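Local atomic coordinates of avidin (Gallus gallus, PDB entry 4U46), a protein that binds biotin tightly in its natural form and, as this engineered variant, probably serves as an artificial receptor for other small molecules. Residues N19-T23 with G35-T40. Sequence-based numbering, arbitrary orientation.
Sequences NHNMT and GTYIAT. Unlike the reference sequence in segment 19-23: N19 (reference Gly), H20 (reference Ser). Unlike the reference sequence in segment 35-40: A39 (reference Thr), T40 (reference Ala).
N21 and I38 form an antiparallel hydrogen-bonded pair, with N21 N to I38 O at 2.9 Å and I38 N to N21 O at 2.8 Å. T23 and T36 pair in the same way. The T40 N to N19 O bond, 3.3 Å, is longer and more bent. Between the N21-I38 and T23-T36 pairs, M22 CA lies 3.1 Å from T36 O in a CA-H...O contact.

The aromatic contact lies on the face with H20, M22, Y37 and A39. Y37 has CG anti to its backbone N (chi1 -155°), which leans the ring over segment 19-23, N21 O lying over one face, and brings OH to H20. Y37 OH and H20 ND1 form a short, bent hydrogen bond of 2.6 Å, near the plane of both rings; either could be the donor. The two rings make an offset edge-to-face pair, the tyrosine edge toward the imidazole face, planes at 75°. Replacing Y37 by phenylalanine would probably leave H20 ND1 without this partner and the imidazole freer to turn.

Apolar contacts add to this face. A39 CB touches H20 CD2 at 3.6 Å. M22 SD sits obliquely beside Y37 CD2 at 4.0 Å, a Met-aromatic contact. M22 also reaches F70, and the Y37 ring meets F83.

Strands 20-24 and 32-40 form a beta hairpin in the eight-stranded antiparallel barrel of the avidin fold.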
ATOM      1  N   ASN A  19     -20.806  -6.041  -2.525  1.00 52.04           N
ATOM      2  CA  ASN A  19     -21.430  -5.457  -3.681  1.00 58.95           C
ATOM      3  C   ASN A  19     -20.632  -5.688  -4.974  1.00 55.72           C
ATOM      4  O   ASN A  19     -20.832  -4.931  -5.933  1.00 48.89           O
ATOM      5  CB  ASN A  19     -21.664  -3.961  -3.428  1.00 66.51           C
ATOM      6  CG  ASN A  19     -20.390  -3.209  -3.066  1.00 72.35           C
ATOM      7  OD1 ASN A  19     -19.775  -2.576  -3.922  1.00 81.13           O
ATOM      8  ND2 ASN A  19     -19.998  -3.266  -1.791  1.00 75.56           N
ATOM      9  N   HIS A  20     -19.753  -6.708  -5.028  1.00 43.88           N
ATOM     10  CA  HIS A  20     -18.953  -6.937  -6.261  1.00 39.57           C
ATOM     11  C   HIS A  20     -19.022  -8.340  -6.767  1.00 39.68           C
ATOM     12  O   HIS A  20     -18.910  -9.282  -5.975  1.00 40.90           O
ATOM     13  CB  HIS A  20     -17.476  -6.641  -6.060  1.00 39.36           C
ATOM     14  CG  HIS A  20     -17.171  -5.230  -5.700  1.00 41.07           C
ATOM     15  ND1 HIS A  20     -15.879  -4.770  -5.557  1.00 41.46           N
ATOM     16  CD2 HIS A  20     -17.976  -4.171  -5.463  1.00 41.50           C
ATOM     17  CE1 HIS A  20     -15.910  -3.484  -5.250  1.00 42.21           C
ATOM     18  NE2 HIS A  20     -17.171  -3.102  -5.186  1.00 39.01           N
ATOM     19  N   ASN A  21     -19.194  -8.469  -8.086  1.00 32.84           N
ATOM     20  CA  ASN A  21     -19.023  -9.706  -8.814  1.00 33.71           C
ATOM     21  C   ASN A  21     -18.043  -9.509  -9.975  1.00 32.18           C
ATOM     22  O   ASN A  21     -17.858  -8.396 -10.492  1.00 34.45           O
ATOM     23  CB  ASN A  21     -20.335 -10.211  -9.386  1.00 35.40           C
ATOM     24  CG  ASN A  21     -21.391 -10.539  -8.316  1.00 40.58           C
ATOM     25  OD1 ASN A  21     -22.539 -10.734  -8.661  1.00 44.22           O
ATOM     26  ND2 ASN A  21     -21.012 -10.610  -7.051  1.00 37.07           N
ATOM     27  N   MET A  22     -17.382 -10.570 -10.381  1.00 27.49           N
ATOM     28  CA  MET A  22     -16.682 -10.494 -11.629  1.00 29.12           C
ATOM     29  C   MET A  22     -16.766 -11.811 -12.356  1.00 30.00           C
ATOM     30  O   MET A  22     -17.029 -12.878 -11.778  1.00 31.75           O
ATOM     31  CB  MET A  22     -15.247  -9.948 -11.494  1.00 31.61           C
ATOM     32  CG  MET A  22     -14.381 -10.571 -10.474  1.00 31.35           C
ATOM     33  SD  MET A  22     -12.595 -10.159 -10.579  1.00 28.36           S
ATOM     34  CE  MET A  22     -12.092 -11.619  -9.657  1.00 28.63           C
ATOM     35  N   THR A  23     -16.614 -11.704 -13.649  1.00 27.50           N
ATOM     36  CA  THR A  23     -16.655 -12.815 -14.511  1.00 31.29           C
ATOM     37  C   THR A  23     -15.393 -12.749 -15.330  1.00 31.25           C
ATOM     38  O   THR A  23     -15.129 -11.732 -16.002  1.00 30.66           O
ATOM     39  CB  THR A  23     -17.879 -12.742 -15.439  1.00 37.19           C
ATOM     40  OG1 THR A  23     -19.063 -12.871 -14.643  1.00 39.07           O
ATOM     41  CG2 THR A  23     -17.845 -13.854 -16.456  1.00 38.26           C
ATOM     42  N   GLY A  35     -12.307 -10.059 -18.686  1.00 25.45           N
ATOM     43  CA  GLY A  35     -13.549 -10.307 -18.007  1.00 24.93           C
ATOM     44  C   GLY A  35     -14.274  -9.026 -17.761  1.00 25.00           C
ATOM     45  O   GLY A  35     -13.993  -8.007 -18.408  1.00 21.46           O
ATOM     46  N   THR A  36     -15.182  -9.077 -16.799  1.00 24.85           N
ATOM     47  CA  THR A  36     -16.017  -7.956 -16.466  1.00 27.39           C
ATOM     48  C   THR A  36     -16.164  -7.844 -14.974  1.00 25.78           C
ATOM     49  O   THR A  36     -16.332  -8.843 -14.269  1.00 28.12           O
ATOM     50  CB  THR A  36     -17.397  -8.090 -17.156  1.00 32.73           C
ATOM     51  OG1 THR A  36     -17.187  -8.215 -18.573  1.00 34.84           O
ATOM     52  CG2 THR A  36     -18.245  -6.833 -16.931  1.00 36.38           C
ATOM     53  N   TYR A  37     -16.018  -6.627 -14.488  1.00 24.69           N
ATOM     54  CA  TYR A  37     -16.188  -6.312 -13.087  1.00 26.41           C
ATOM     55  C   TYR A  37     -17.543  -5.595 -12.894  1.00 26.45           C
ATOM     56  O   TYR A  37     -17.817  -4.608 -13.535  1.00 25.34           O
ATOM     57  CB  TYR A  37     -15.053  -5.407 -12.615  1.00 25.35           C
ATOM     58  CG  TYR A  37     -14.790  -5.501 -11.117  1.00 28.13           C
ATOM     59  CD1 TYR A  37     -15.561  -4.811 -10.199  1.00 27.55           C
ATOM     60  CD2 TYR A  37     -13.754  -6.300 -10.630  1.00 29.33           C
ATOM     61  CE1 TYR A  37     -15.298  -4.882  -8.831  1.00 29.16           C
ATOM     62  CE2 TYR A  37     -13.505  -6.386  -9.280  1.00 28.78           C
ATOM     63  CZ  TYR A  37     -14.282  -5.698  -8.386  1.00 29.48           C
ATOM     64  OH  TYR A  37     -13.976  -5.810  -7.052  1.00 34.65           O
ATOM     65  N   ILE A  38     -18.377  -6.129 -12.019  1.00 31.16           N
ATOM     66  CA  ILE A  38     -19.713  -5.619 -11.799  1.00 35.66           C
ATOM     67  C   ILE A  38     -19.838  -5.194 -10.364  1.00 36.25           C
ATOM     68  O   ILE A  38     -19.621  -5.997  -9.451  1.00 34.48           O
ATOM     69  CB  ILE A  38     -20.752  -6.725 -12.135  1.00 41.81           C
ATOM     70  CG1 ILE A  38     -20.675  -7.087 -13.620  1.00 41.81           C
ATOM     71  CG2 ILE A  38     -22.170  -6.297 -11.769  1.00 44.60           C
ATOM     72  CD1 ILE A  38     -19.862  -8.328 -13.908  1.00 48.10           C
ATOM     73  N   ALA A  39     -20.185  -3.925 -10.157  1.00 36.39           N
ATOM     74  CA  ALA A  39     -20.316  -3.357  -8.817  1.00 39.75           C
ATOM     75  C   ALA A  39     -21.582  -2.502  -8.693  1.00 44.97           C
ATOM     76  O   ALA A  39     -22.142  -2.022  -9.709  1.00 39.31           O
ATOM     77  CB  ALA A  39     -19.101  -2.502  -8.502  1.00 40.70           C
ATOM     78  N   THR A  40     -22.025  -2.302  -7.449  1.00 48.97           N
ATOM     79  CA  THR A  40     -23.131  -1.365  -7.159  1.00 54.99           C
ATOM     80  C   THR A  40     -22.532  -0.002  -6.964  1.00 54.10           C
ATOM     81  O   THR A  40     -21.513   0.124  -6.295  1.00 52.46           O
ATOM     82  CB  THR A  40     -23.870  -1.661  -5.836  1.00 59.47           C
ATOM     83  OG1 THR A  40     -23.009  -1.359  -4.723  1.00 65.40           O
ATOM     84  CG2 THR A  40     -24.345  -3.105  -5.758  1.00 59.84           C
TER